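Local structure of hypothetical protein (Bacteroides eggerthii, 4JGL) at residues A[26-32]-A[133-139]; A[110-115]-A[126-131]; A[42-46]-A[56-60]. The protein is of unknown function, an orphan with a streptavidin-like beta fold extended by two extra alpha helices. All coordinates share one frame; numbering follows the deposited sequence.

Contact 1 (A[26-32]-A[133-139])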
loop_
_atom_site.group_PDB
_atom_site.type_symbol
_atom_site.label_atom_id
_atom_site.label_comp_id
_atom_site.label_asym_id
_atom_site.label_seq_id
_atom_site.Cartn_x
_atom_site.Cartn_y
_atom_site.Cartn_z
HETATM N N MSE A 26 -1.191 6.079 4.840
HETATM C CA MSE A 26 -0.091 5.422 5.540
HETATM C C MSE A 26 0.965 6.447 5.956
HETATM O O MSE A 26 2.053 6.512 5.376
HETATM C CB MSE A 26 0.553 4.338 4.679
HETATM C CG MSE A 26 -0.430 3.243 4.223
HETATM SE SE MSE A 26 0.428 1.834 3.353
HETATM C CE MSE A 26 1.501 1.165 4.874
ATOM N N PRO A 27 0.651 7.247 6.975
ATOM C CA PRO A 27 1.680 8.120 7.542
ATOM C C PRO A 27 2.704 7.257 8.292
ATOM O O PRO A 27 2.385 6.160 8.761
ATOM C CB PRO A 27 0.885 8.997 8.509
ATOM C CG PRO A 27 -0.239 8.134 8.937
ATOM C CD PRO A 27 -0.611 7.312 7.711
ATOM N N ALA A 28 3.917 7.778 8.416
ATOM C CA ALA A 28 4.992 7.159 9.162
ATOM C C ALA A 28 5.351 8.068 10.328
ATOM O O ALA A 28 5.635 9.230 10.133
ATOM C CB ALA A 28 6.223 6.903 8.283
ATOM N N ILE A 29 5.348 7.507 11.536
ATOM C CA ILE A 29 5.503 8.275 12.790
ATOM C C ILE A 29 6.493 7.557 13.698
ATOM O O ILE A 29 6.522 6.331 13.737
ATOM C CB ILE A 29 4.135 8.389 13.484
ATOM C CG1 ILE A 29 3.141 9.042 12.538
ATOM C CG2 ILE A 29 4.210 9.159 14.805
ATOM C CD1 ILE A 29 1.706 9.031 13.009
ATOM N N SER A 30 7.323 8.312 14.432
ATOM C CA SER A 30 8.344 7.683 15.266
ATOM C C SER A 30 7.751 6.811 16.376
ATOM O O SER A 30 8.352 5.813 16.760
ATOM C CB SER A 30 9.290 8.726 15.869
ATOM O OG SER A 30 10.007 9.346 14.836
ATOM N N ALA A 31 6.598 7.208 16.910
ATOM C CA ALA A 31 5.924 6.454 17.967
ATOM C C ALA A 31 4.938 5.459 17.362
ATOM O O ALA A 31 4.282 5.760 16.379
ATOM C CB ALA A 31 5.176 7.394 18.885
ATOM N N ASN A 32 4.775 4.314 18.012
ATOM C CA ASN A 32 3.822 3.287 17.587
ATOM C C ASN A 32 2.483 3.355 18.302
ATOM O O ASN A 32 1.635 2.504 18.072
ATOM C CB ASN A 32 4.400 1.879 17.697
ATOM C CG ASN A 32 4.631 1.435 19.101
ATOM O OD1 ASN A 32 4.310 2.145 20.053
ATOM N ND2 ASN A 32 5.155 0.209 19.255
ATOM N N GLY A 133 13.337 4.158 10.774
ATOM C CA GLY A 133 13.112 4.766 12.060
ATOM C C GLY A 133 11.684 5.070 12.448
ATOM O O GLY A 133 11.453 5.625 13.513
ATOM N N LYS A 134 10.711 4.717 11.607
ATOM C CA LYS A 134 9.328 5.066 11.882
ATOM C C LYS A 134 8.365 3.925 11.653
ATOM O O LYS A 134 8.625 3.009 10.888
ATOM C CB LYS A 134 8.905 6.261 11.046
ATOM C CG LYS A 134 9.717 7.524 11.417
ATOM C CD LYS A 134 9.210 8.739 10.722
ATOM C CE LYS A 134 9.919 10.015 11.171
ATOM N NZ LYS A 134 9.511 11.183 10.347
ATOM N N TYR A 135 7.225 4.020 12.325
ATOM C CA TYR A 135 6.132 3.080 12.166
ATOM C C TYR A 135 5.124 3.569 11.148
ATOM O O TYR A 135 4.617 4.674 11.282
ATOM C CB TYR A 135 5.406 2.872 13.493
ATOM C CG TYR A 135 6.272 2.266 14.570
ATOM C CD1 TYR A 135 6.429 0.903 14.662
ATOM C CD2 TYR A 135 6.960 3.063 15.481
ATOM C CE1 TYR A 135 7.218 0.334 15.639
ATOM C CE2 TYR A 135 7.750 2.496 16.457
ATOM C CZ TYR A 135 7.871 1.141 16.545
ATOM O OH TYR A 135 8.670 0.590 17.538
ATOM N N TYR A 136 4.842 2.743 10.140
ATOM C CA TYR A 136 3.732 3.015 9.254
ATOM C C TYR A 136 2.424 2.639 9.935
ATOM O O TYR A 136 2.314 1.598 10.576
ATOM C CB TYR A 136 3.866 2.219 7.958
ATOM C CG TYR A 136 4.803 2.843 6.965
ATOM C CD1 TYR A 136 4.422 3.953 6.225
ATOM C CD2 TYR A 136 6.067 2.326 6.747
ATOM C CE1 TYR A 136 5.284 4.561 5.308
ATOM C CE2 TYR A 136 6.925 2.908 5.823
ATOM C CZ TYR A 136 6.532 4.026 5.111
ATOM O OH TYR A 136 7.423 4.610 4.224
ATOM N N TYR A 137 1.425 3.484 9.760
ATOM C CA TYR A 137 0.067 3.204 10.163
ATOM C C TYR A 137 -0.793 2.940 8.945
ATOM O O TYR A 137 -0.460 3.355 7.830
ATOM C CB TYR A 137 -0.508 4.396 10.924
ATOM C CG TYR A 137 0.105 4.599 12.298
ATOM C CD1 TYR A 137 1.413 5.051 12.457
ATOM C CD2 TYR A 137 -0.625 4.348 13.446
ATOM C CE1 TYR A 137 1.950 5.270 13.715
ATOM C CE2 TYR A 137 -0.088 4.568 14.700
ATOM C CZ TYR A 137 1.193 5.041 14.822
ATOM O OH TYR A 137 1.696 5.230 16.101
ATOM N N LEU A 138 -1.913 2.255 9.171
ATOM C CA LEU A 138 -2.981 2.146 8.172
ATOM C C LEU A 138 -4.166 2.890 8.758
ATOM O O LEU A 138 -4.757 2.475 9.748
ATOM C CB LEU A 138 -3.366 0.689 7.900
ATOM C CG LEU A 138 -2.300 -0.233 7.341
ATOM C CD1 LEU A 138 -2.842 -1.627 7.110
ATOM C CD2 LEU A 138 -1.728 0.295 6.070
ATOM N N CYS A 139 -4.554 3.992 8.117
ATOM C CA CYS A 139 -5.715 4.793 8.480
ATOM C C CYS A 139 -6.750 4.650 7.389
ATOM O O CYS A 139 -6.497 5.032 6.242
ATOM C CB CYS A 139 -5.315 6.258 8.658
ATOM S SG CYS A 139 -4.007 6.534 9.874
HETATM O O HOH W 1 6.939 11.090 8.076
HETATM O O HOH W 2 12.463 8.909 13.949
#
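The hydroxyl of Y137 donates to the carbonyl of A31, OH to O 2.7 Å, approaching well off the C=O direction at 124° and tilted out of the carbonyl plane; the same OH also bonds to the backbone N of F34. This double grip pins the loop that follows strand 22-29 to the antiparallel strand 135-140, its neighbour in the curled sheet of the streptavidin-like fold. Next to this bond the strands pair regularly: A28 faces Y136 in a non-hydrogen-bonded pair, and I29 and Y135 exchange two backbone bonds. Y137 N to P27 O (3.0 Å) continues the ladder.

The tyrosines use different surfaces. I29 lies roughly perpendicular to Y137, its CB 3.8 Å from CE1. On the face carrying A28 and Y136, the alanine methyl sits over the Y136 ring, displaced toward its rim. Further inward, selenomethionine M26 bends at chi3 (65°) and brings CE to 3.6 Å from L138 CD2. At the outer end, K134 runs extended past S30, and a water bound to A28 O is weakly held by its NZ. N32 CB stands over the centre of the Y135 ring, 3.4 Å from the centroid.

Contact 2 (A[110-115]-A[126-131])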
loop_
_atom_site.group_PDB
_atom_site.type_symbol
_atom_site.label_atom_id
_atom_site.label_comp_id
_atom_site.label_asym_id
_atom_site.label_seq_id
_atom_site.Cartn_x
_atom_site.Cartn_y
_atom_site.Cartn_z
ATOM N N PRO A 110 11.160 -4.325 2.878
ATOM C CA PRO A 110 10.680 -4.738 4.191
ATOM C C PRO A 110 9.371 -5.519 4.129
ATOM O O PRO A 110 8.512 -5.231 3.284
ATOM C CB PRO A 110 10.443 -3.399 4.918
ATOM C CG PRO A 110 10.356 -2.379 3.915
ATOM C CD PRO A 110 11.185 -2.858 2.737
ATOM N N SER A 111 9.252 -6.531 4.989
ATOM C CA SER A 111 7.986 -7.163 5.282
ATOM C C SER A 111 7.251 -6.312 6.307
ATOM O O SER A 111 7.849 -5.455 6.974
ATOM C CB SER A 111 8.176 -8.594 5.778
ATOM O OG SER A 111 8.793 -9.400 4.790
ATOM N N PHE A 112 5.950 -6.511 6.399
ATOM C CA PHE A 112 5.166 -5.824 7.419
ATOM C C PHE A 112 4.265 -6.809 8.144
ATOM O O PHE A 112 3.677 -7.693 7.513
ATOM C CB PHE A 112 4.246 -4.749 6.793
ATOM C CG PHE A 112 4.968 -3.524 6.296
ATOM C CD1 PHE A 112 5.432 -2.596 7.211
ATOM C CD2 PHE A 112 5.149 -3.278 4.947
ATOM C CE1 PHE A 112 6.080 -1.453 6.784
ATOM C CE2 PHE A 112 5.815 -2.156 4.522
ATOM C CZ PHE A 112 6.278 -1.247 5.431
ATOM N N THR A 113 4.133 -6.609 9.443
ATOM C CA THR A 113 3.021 -7.171 10.218
ATOM C C THR A 113 2.242 -5.986 10.759
ATOM O O THR A 113 2.792 -5.185 11.536
ATOM C CB THR A 113 3.498 -8.059 11.366
ATOM O OG1 THR A 113 4.195 -9.191 10.818
ATOM C CG2 THR A 113 2.330 -8.614 12.213
ATOM N N PHE A 114 0.990 -5.861 10.346
ATOM C CA PHE A 114 0.113 -4.800 10.808
ATOM C C PHE A 114 -0.800 -5.345 11.900
ATOM O O PHE A 114 -1.483 -6.363 11.689
ATOM C CB PHE A 114 -0.701 -4.243 9.651
ATOM C CG PHE A 114 0.122 -3.467 8.661
ATOM C CD1 PHE A 114 0.687 -2.240 9.015
ATOM C CD2 PHE A 114 0.353 -3.947 7.402
ATOM C CE1 PHE A 114 1.462 -1.524 8.104
ATOM C CE2 PHE A 114 1.124 -3.237 6.492
ATOM C CZ PHE A 114 1.688 -2.038 6.862
ATOM N N ILE A 115 -0.803 -4.668 13.055
ATOM C CA ILE A 115 -1.605 -5.063 14.201
ATOM C C ILE A 115 -2.654 -3.985 14.490
ATOM O O ILE A 115 -2.446 -2.807 14.195
ATOM C CB ILE A 115 -0.754 -5.326 15.454
ATOM C CG1 ILE A 115 -0.089 -4.062 15.972
ATOM C CG2 ILE A 115 0.283 -6.417 15.177
ATOM C CD1 ILE A 115 0.639 -4.280 17.313
ATOM N N VAL A 126 -1.207 -0.512 12.936
ATOM C CA VAL A 126 0.145 0.022 12.975
ATOM C C VAL A 126 1.117 -1.136 12.731
ATOM O O VAL A 126 0.845 -2.281 13.110
ATOM C CB VAL A 126 0.427 0.725 14.333
ATOM C CG1 VAL A 126 0.347 -0.256 15.513
ATOM C CG2 VAL A 126 1.772 1.484 14.299
ATOM N N ALA A 127 2.242 -0.839 12.101
ATOM C CA ALA A 127 3.291 -1.812 11.876
ATOM C C ALA A 127 3.913 -2.224 13.198
ATOM O O ALA A 127 4.004 -1.420 14.112
ATOM C CB ALA A 127 4.347 -1.254 10.945
ATOM N N THR A 128 4.404 -3.458 13.247
ATOM C CA THR A 128 5.117 -3.943 14.436
ATOM C C THR A 128 6.581 -3.508 14.478
ATOM O O THR A 128 7.163 -3.482 15.570
ATOM C CB THR A 128 5.070 -5.464 14.536
ATOM O OG1 THR A 128 5.685 -6.005 13.388
ATOM C CG2 THR A 128 3.645 -5.970 14.651
ATOM N N GLU A 129 7.157 -3.164 13.322
ATOM C CA GLU A 129 8.573 -2.822 13.223
ATOM C C GLU A 129 8.763 -1.524 12.464
ATOM O O GLU A 129 7.973 -1.190 11.594
ATOM C CB GLU A 129 9.350 -3.935 12.526
ATOM C CG GLU A 129 9.359 -5.225 13.313
ATOM C CD GLU A 129 10.351 -6.244 12.776
ATOM O OE1 GLU A 129 11.375 -5.841 12.183
ATOM O OE2 GLU A 129 10.101 -7.450 12.961
ATOM N N LYS A 130 9.829 -0.804 12.800
ATOM C CA LYS A 130 10.172 0.429 12.139
ATOM C C LYS A 130 10.757 0.178 10.761
ATOM O O LYS A 130 11.447 -0.838 10.520
ATOM C CB LYS A 130 11.226 1.192 12.956
ATOM C CG LYS A 130 10.718 1.694 14.300
ATOM C CD LYS A 130 11.823 2.350 15.099
ATOM C CE LYS A 130 11.373 2.661 16.516
ATOM N NZ LYS A 130 12.512 3.268 17.294
ATOM N N VAL A 131 10.526 1.153 9.890
ATOM C CA VAL A 131 11.182 1.275 8.601
ATOM C C VAL A 131 11.749 2.686 8.590
ATOM O O VAL A 131 11.042 3.649 8.817
ATOM C CB VAL A 131 10.188 1.105 7.444
ATOM C CG1 VAL A 131 10.839 1.479 6.088
ATOM C CG2 VAL A 131 9.652 -0.313 7.445
HETATM O O HOH W 3 6.096 -4.798 10.787
#
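T128 meets T113 and I115 across the hairpin of strands 112-116 and 125-127. Its CG2 lies 3.4 Å from I115 CG2, closer than ordinary van der Waals contact, and the T128 side chain lies across that of I115. With chi1 at 60°, T128 tucks OG1 between its own backbone N and carbonyl carbon and turns CG2 back over the partner strand, against the carbonyl of T113 as well as the isoleucine methyl. On this face I115 and V126 run alongside each other in the same direction, their CG1 atoms 3.9 Å apart, and V126 also packs on Y135 and Y137 of the next strand.

The backbone is closely joined here too. I115 and V126 form a hydrogen-bonded antiparallel pair, with the bond from I115 N to V126 O nearly straight at 175°. T128 N adds a more bent bond to T113 O, 2.9 Å long. The face bearing F114 and A127 is buried: A127 CB touches both F114 CE1 and F112 CD1, each at 4.1 Å, while F114 meets the ring of F55 and the side chain of L138 beyond it.

Toward P110 and V131 the segments diverge, and their CA atoms stand 7.5 Å apart. V131 CG2 still reaches F112 CE1 at 3.8 Å and touches the exposed proline, but direct backbone pairing has ended. Beside T113 and T128, where the chains begin to part, a water accepts from T113 N at 3.0 Å and hydrogen-bonds T128 OG1. T128 thus serves both sides: its methyl joins the apolar packing, while its hydroxyl helps hold the water that satisfies T113 N, which has no carbonyl partner in the other segment.

Contact 3 (A[42-46]-A[56-60])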
loop_
_atom_site.group_PDB
_atom_site.type_symbol
_atom_site.label_atom_id
_atom_site.label_comp_id
_atom_site.label_asym_id
_atom_site.label_seq_id
_atom_site.Cartn_x
_atom_site.Cartn_y
_atom_site.Cartn_z
ATOM N N THR A 42 3.118 13.287 5.758
ATOM C CA THR A 42 2.938 12.934 4.356
ATOM C C THR A 42 2.728 11.434 4.188
ATOM O O THR A 42 3.578 10.626 4.559
ATOM C CB THR A 42 4.127 13.321 3.478
ATOM O OG1 THR A 42 4.455 14.706 3.659
ATOM C CG2 THR A 42 3.774 13.105 2.016
ATOM N N PRO A 43 1.615 11.060 3.568
ATOM C CA PRO A 43 1.321 9.659 3.586
ATOM C C PRO A 43 1.690 8.906 2.295
ATOM O O PRO A 43 1.717 9.441 1.206
ATOM C CB PRO A 43 -0.188 9.656 3.736
ATOM C CG PRO A 43 -0.631 10.868 2.948
ATOM C CD PRO A 43 0.475 11.875 3.097
ATOM N N ASP A 44 2.021 7.651 2.479
ATOM C CA ASP A 44 1.904 6.681 1.411
ATOM C C ASP A 44 0.458 6.194 1.399
ATOM O O ASP A 44 -0.359 6.636 2.208
ATOM C CB ASP A 44 2.886 5.547 1.661
ATOM C CG ASP A 44 4.260 5.824 1.064
ATOM O OD1 ASP A 44 4.515 6.979 0.629
ATOM O OD2 ASP A 44 5.074 4.883 1.035
ATOM N N TYR A 45 0.148 5.284 0.493
ATOM C CA TYR A 45 -1.211 4.828 0.323
ATOM C C TYR A 45 -1.222 3.317 0.327
ATOM O O TYR A 45 -0.361 2.689 -0.309
ATOM C CB TYR A 45 -1.773 5.334 -1.016
ATOM C CG TYR A 45 -1.626 6.818 -1.184
ATOM C CD1 TYR A 45 -0.448 7.386 -1.661
ATOM C CD2 TYR A 45 -2.632 7.653 -0.779
ATOM C CE1 TYR A 45 -0.313 8.755 -1.793
ATOM C CE2 TYR A 45 -2.527 9.036 -0.904
ATOM C CZ TYR A 45 -1.364 9.576 -1.386
ATOM O OH TYR A 45 -1.231 10.942 -1.521
ATOM N N GLY A 46 -2.206 2.731 0.981
ATOM C CA GLY A 46 -2.364 1.310 0.979
ATOM C C GLY A 46 -3.679 0.829 0.413
ATOM O O GLY A 46 -4.683 1.527 0.481
ATOM N N LEU A 56 -1.303 -3.675 -1.400
ATOM C CA LEU A 56 -0.489 -2.778 -2.195
ATOM C C LEU A 56 -0.115 -1.548 -1.399
ATOM O O LEU A 56 -0.924 -1.014 -0.662
ATOM C CB LEU A 56 -1.217 -2.381 -3.479
ATOM C CG LEU A 56 -1.237 -3.424 -4.593
ATOM C CD1 LEU A 56 -1.960 -4.683 -4.139
ATOM C CD2 LEU A 56 -1.857 -2.832 -5.865
ATOM N N LYS A 57 1.129 -1.112 -1.554
ATOM C CA LYS A 57 1.622 0.095 -0.904
ATOM C C LYS A 57 2.229 0.998 -1.957
ATOM O O LYS A 57 3.156 0.587 -2.672
ATOM C CB LYS A 57 2.659 -0.258 0.160
ATOM C CG LYS A 57 3.250 0.974 0.833
ATOM C CD LYS A 57 4.052 0.593 2.061
ATOM C CE LYS A 57 4.543 1.831 2.812
ATOM N NZ LYS A 57 5.653 2.470 2.066
HETATM N N MSE A 58 1.723 2.224 -2.050
HETATM C CA MSE A 58 2.121 3.190 -3.072
HETATM C C MSE A 58 2.793 4.400 -2.475
HETATM O O MSE A 58 2.309 4.968 -1.494
HETATM C CB MSE A 58 0.882 3.615 -3.829
HETATM C CG MSE A 58 1.125 4.634 -4.928
HETATM SE SE MSE A 58 -0.283 4.758 -6.198
HETATM C CE MSE A 58 -0.904 5.783 -5.184
ATOM N N HIS A 59 3.886 4.790 -3.108
ATOM C CA HIS A 59 4.664 5.970 -2.765
ATOM C C HIS A 59 4.756 6.873 -3.980
ATOM O O HIS A 59 5.037 6.423 -5.086
ATOM C CB HIS A 59 6.065 5.544 -2.325
ATOM C CG HIS A 59 6.960 6.659 -1.913
ATOM N ND1 HIS A 59 6.748 7.392 -0.780
ATOM C CD2 HIS A 59 8.092 7.143 -2.467
ATOM C CE1 HIS A 59 7.699 8.309 -0.664
ATOM N NE2 HIS A 59 8.532 8.177 -1.679
ATOM N N ASP A 60 4.514 8.159 -3.758
ATOM C CA ASP A 60 4.554 9.188 -4.806
ATOM C C ASP A 60 5.901 9.944 -4.764
ATOM O O ASP A 60 6.301 10.452 -3.718
ATOM C CB ASP A 60 3.386 10.154 -4.546
ATOM C CG ASP A 60 3.241 11.251 -5.567
ATOM O OD1 ASP A 60 4.125 11.484 -6.377
ATOM O OD2 ASP A 60 2.184 11.922 -5.517
HETATM O O HOH W 4 3.639 9.050 -1.082
HETATM O O HOH W 5 -0.167 11.462 -4.469
#
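D44 receives a charged or polar donor on each carboxylate oxygen. OD1 accepts from H59 ND1 at 2.7 Å through its syn lone pair; the bond is nearly straight (167°) and lies in the imidazole plane, although ring and carboxylate planes are 60° apart. OD2 uses its anti lone pair for a salt bridge with K57 NZ, also 2.7 Å long. The lysine leaves the backbone extended and turns only at chi4 (-74°), which swings the ammonium back across the strands to D44. Two such donors probably favour the ionised carboxylate; in the conformer described, they and a water that donates to OD1 would hold it in this orientation.

That water also donates to P43 O and accepts from D60 N, tying P43 and D44 to the backbone of D60 on the partner strand. Both strands form a beta hairpin within the streptavidin-like sheet and run antiparallel. Y45 and selenomethionine M58 make the hydrogen-bonded pair, with Y45 O accepting from M58 N at 2.8 Å. On their face M58, bent at chi3, lays CE 3.9 Å from Y45 CD1, and F148 of helix 142-153 packs against both side chains. K147 of that helix makes a cation-pi contact with the Y45 ring. On the other face, the K57 ammonium that holds D44 has a second partner in the ring of Y136, again a cation-pi contact.

All three contacts belong to one curled antiparallel sheet. Contacts 1 and 2 share a border, since strands 125-127 and 135-140 are neighbours and Y136 O probably accepts from A127 N. Contact 1 meets contact 3 across strands 22-29 and 44-49 through a probable bond from M26 N to D44 O. The centre of contact 3 is about 5 Å from the centre of the chain, those of contacts 1 and 2 about 13 and 12 Å, and contact 3 alone holds a buried salt-bridged carboxylate. Waters bridge all three; contacts 1 and 2 otherwise rest largely on backbone bonds and apolar packing, contact 1 with tyrosines and contact 2 with phenylalanine and aliphatic groups. Contacts 2 and 3 are local hairpins, whereas contact 1 joins distant parts of the chain.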